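Local coordinates for protein F420-H2 Dependent Reductase A (Mycobacterium smegmatis str. MC2 155, PDB 3H96) that probably uses the reduced deazaflavin coenzyme F420 as a hydride donor to reduce quinones, and belongs to a reductase group linked to aflatoxin degradation, at residues 110-115 with 135-140. Sequence-based numbering, arbitrary orientation.
Sequences RIYSEQ and IPVLAL
Tyr112 on helix 105-118 and Val137, the first residue of strand 137-142, bring the two backbones closest, their CA atoms 7.4 Å apart, and the space between is bridged by side chains alone. Val137 forks toward the helix: CG1 meets CG2 of Ile111 at 4.0 Å, while CG2 sits at the edge of the Tyr112 ring, near its plane, 4.0 Å from CD2. With CG anti to the backbone N (chi1 -157°), the tyrosine ring is carried toward Ile135 and crosses it at a slant; CG2 of Ile135 lies 3.6 Å from CE2 of Tyr112. The helix packs here against strands 94-103, 137-142 and 61-65 of the antiparallel sheet of this FMN-binding-clan, PNPOx-like fold; Ile111 also touches Val103 and Tyr63 on the strands flanking 137-142, and Val137 touches Phe65. At the end of the ring, CD1 of Ile135 lies 3.6 Å from Tyr112 OH, and that hydroxyl is hydrogen-bonded to the carbonyl O of Phe122, so the buried ring is tied to the start of helix 121-128. Arg108, one turn before Tyr112 on helix 105-118, hydrogen-bonds through NH1 to the carbonyl O of Ile135.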
ATOM      1  N   ARG A 110      10.264   2.152  11.977  1.00 15.07           N
ATOM      2  CA  ARG A 110       9.626   1.246  12.853  1.00 17.51           C
ATOM      3  C   ARG A 110       8.474   0.520  12.194  1.00 14.79           C
ATOM      4  O   ARG A 110       8.321  -0.674  12.388  1.00 12.50           O
ATOM      5  CB  ARG A 110       9.334   1.789  14.273  1.00 19.90           C
ATOM      6  CG  ARG A 110       8.196   2.665  14.394  1.00 27.17           C
ATOM      7  CD  ARG A 110       7.780   2.857  15.852  0.50 29.17           C
ATOM      8  NE  ARG A 110       7.135   4.159  16.015  0.50 31.98           N
ATOM      9  CZ  ARG A 110       5.959   4.484  15.486  0.50 32.11           C
ATOM     10  NH1 ARG A 110       5.295   3.601  14.766  0.50 29.66           N
ATOM     11  NH2 ARG A 110       5.448   5.698  15.682  0.50 33.90           N
ATOM     12  N   ILE A 111       7.674   1.229  11.394  1.00 14.70           N
ATOM     13  CA  ILE A 111       6.526   0.581  10.740  1.00 12.48           C
ATOM     14  C   ILE A 111       7.068  -0.392   9.655  1.00 13.18           C
ATOM     15  O   ILE A 111       6.620  -1.535   9.574  1.00 10.36           O
ATOM     16  CB  ILE A 111       5.601   1.609  10.156  1.00 13.42           C
ATOM     17  CG1 ILE A 111       4.910   2.402  11.282  1.00 12.25           C
ATOM     18  CG2 ILE A 111       4.573   1.008   9.146  1.00 12.20           C
ATOM     19  CD1 ILE A 111       4.567   3.790  10.789  1.00 16.21           C
ATOM     20  N   TYR A 112       8.079   0.050   8.888  1.00 13.05           N
ATOM     21  CA  TYR A 112       8.682  -0.852   7.941  1.00 13.38           C
ATOM     22  C   TYR A 112       9.253  -2.069   8.656  1.00 13.64           C
ATOM     23  O   TYR A 112       9.071  -3.171   8.175  1.00 13.12           O
ATOM     24  CB  TYR A 112       9.801  -0.178   7.120  1.00 13.84           C
ATOM     25  CG  TYR A 112      10.006  -0.909   5.810  1.00 12.51           C
ATOM     26  CD1 TYR A 112      10.825  -2.054   5.740  1.00 13.45           C
ATOM     27  CD2 TYR A 112       9.335  -0.478   4.641  1.00 14.84           C
ATOM     28  CE1 TYR A 112      10.974  -2.751   4.536  1.00 10.64           C
ATOM     29  CE2 TYR A 112       9.490  -1.134   3.423  1.00 12.88           C
ATOM     30  CZ  TYR A 112      10.332  -2.292   3.408  1.00 15.48           C
ATOM     31  OH  TYR A 112      10.514  -2.975   2.251  1.00 12.77           O
ATOM     32  N   SER A 113       9.947  -1.904   9.798  1.00 13.98           N
ATOM     33  CA  SER A 113      10.474  -3.094  10.488  1.00 14.82           C
ATOM     34  C   SER A 113       9.415  -4.082  10.890  1.00 13.48           C
ATOM     35  O   SER A 113       9.662  -5.236  10.820  1.00 10.13           O
ATOM     36  CB  SER A 113      11.285  -2.783  11.753  1.00 17.10           C
ATOM     37  OG  SER A 113      12.185  -1.781  11.387  1.00 23.01           O
ATOM     38  N   GLU A 114       8.239  -3.627  11.311  1.00 13.39           N
ATOM     39  CA  GLU A 114       7.145  -4.557  11.697  1.00 12.70           C
ATOM     40  C   GLU A 114       6.642  -5.290  10.458  1.00 12.50           C
ATOM     41  O   GLU A 114       6.430  -6.515  10.451  1.00 12.44           O
ATOM     42  CB  GLU A 114       5.994  -3.798  12.426  1.00 14.39           C
ATOM     43  CG  GLU A 114       4.810  -4.699  12.916  1.00 10.81           C
ATOM     44  CD  GLU A 114       5.273  -5.853  13.865  1.00 16.78           C
ATOM     45  OE1 GLU A 114       4.616  -6.939  13.918  1.00 14.96           O
ATOM     46  OE2 GLU A 114       6.327  -5.688  14.511  1.00 20.19           O
ATOM     47  N   GLN A 115       6.486  -4.553   9.367  1.00 12.39           N
ATOM     48  CA  GLN A 115       6.069  -5.222   8.131  1.00 11.26           C
ATOM     49  C   GLN A 115       7.077  -6.302   7.696  1.00 10.08           C
ATOM     50  O   GLN A 115       6.690  -7.436   7.349  1.00 10.09           O
ATOM     51  CB  GLN A 115       5.899  -4.202   7.009  1.00 10.04           C
ATOM     52  CG  GLN A 115       5.375  -4.841   5.645  1.00 10.29           C
ATOM     53  CD  GLN A 115       3.969  -5.473   5.698  1.00 11.99           C
ATOM     54  OE1 GLN A 115       3.479  -6.051   4.675  1.00 14.51           O
ATOM     55  NE2 GLN A 115       3.331  -5.417   6.827  1.00  8.76           N
ATOM     56  N   ILE A 135      12.262   3.195   0.605  1.00 12.89           N
ATOM     57  CA  ILE A 135      10.892   2.706   0.242  1.00 10.35           C
ATOM     58  C   ILE A 135       9.904   3.537   1.039  1.00 10.61           C
ATOM     59  O   ILE A 135       9.952   3.536   2.299  1.00 11.27           O
ATOM     60  CB  ILE A 135      10.790   1.166   0.452  1.00 10.55           C
ATOM     61  CG1 ILE A 135      11.630   0.506  -0.663  1.00 12.78           C
ATOM     62  CG2 ILE A 135       9.361   0.614   0.261  1.00  8.67           C
ATOM     63  CD1 ILE A 135      11.850  -1.015  -0.443  1.00 14.95           C
ATOM     64  N   PRO A 136       9.034   4.281   0.313  1.00 10.76           N
ATOM     65  CA  PRO A 136       8.119   5.124   1.065  1.00 11.61           C
ATOM     66  C   PRO A 136       7.065   4.341   1.839  1.00 12.60           C
ATOM     67  O   PRO A 136       6.564   3.267   1.395  1.00 11.10           O
ATOM     68  CB  PRO A 136       7.464   6.015   0.001  1.00 11.80           C
ATOM     69  CG  PRO A 136       8.499   6.030  -1.200  1.00 12.34           C
ATOM     70  CD  PRO A 136       9.154   4.659  -1.118  1.00  8.91           C
ATOM     71  N   VAL A 137       6.740   4.852   3.022  1.00 11.22           N
ATOM     72  CA  VAL A 137       5.542   4.339   3.714  1.00 10.44           C
ATOM     73  C   VAL A 137       4.489   5.444   3.768  1.00  9.46           C
ATOM     74  O   VAL A 137       4.793   6.561   4.200  1.00 10.82           O
ATOM     75  CB  VAL A 137       5.943   3.850   5.132  1.00  9.99           C
ATOM     76  CG1 VAL A 137       4.721   3.411   6.010  1.00  8.32           C
ATOM     77  CG2 VAL A 137       6.875   2.678   4.993  1.00 12.12           C
ATOM     78  N   LEU A 138       3.248   5.142   3.368  1.00 10.00           N
ATOM     79  CA  LEU A 138       2.176   6.102   3.482  1.00 11.21           C
ATOM     80  C   LEU A 138       1.135   5.617   4.523  1.00 12.01           C
ATOM     81  O   LEU A 138       0.852   4.420   4.599  1.00 10.76           O
ATOM     82  CB  LEU A 138       1.455   6.250   2.126  1.00 10.83           C
ATOM     83  CG  LEU A 138       2.276   6.685   0.915  1.00 12.57           C
ATOM     84  CD1 LEU A 138       1.305   6.835  -0.258  1.00 13.33           C
ATOM     85  CD2 LEU A 138       2.899   8.049   1.150  1.00 11.09           C
ATOM     86  N   ALA A 139       0.566   6.574   5.256  1.00 11.68           N
ATOM     87  CA  ALA A 139      -0.532   6.366   6.154  1.00 11.51           C
ATOM     88  C   ALA A 139      -1.854   6.759   5.454  1.00 13.34           C
ATOM     89  O   ALA A 139      -2.033   7.910   5.022  1.00 13.78           O
ATOM     90  CB  ALA A 139      -0.308   7.188   7.426  1.00 11.57           C
ATOM     91  N   LEU A 140      -2.781   5.806   5.353  1.00 13.43           N
ATOM     92  CA  LEU A 140      -4.092   6.032   4.825  1.00 13.59           C
ATOM     93  C   LEU A 140      -5.106   6.095   5.986  1.00 15.75           C
ATOM     94  O   LEU A 140      -5.414   5.089   6.633  1.00 17.81           O
ATOM     95  CB  LEU A 140      -4.399   4.939   3.803  1.00 12.30           C
ATOM     96  CG  LEU A 140      -3.268   4.726   2.788  1.00 12.24           C
ATOM     97  CD1 LEU A 140      -3.691   3.603   1.774  1.00 10.33           C
ATOM     98  CD2 LEU A 140      -2.950   6.093   2.001  1.00  7.91           C
TER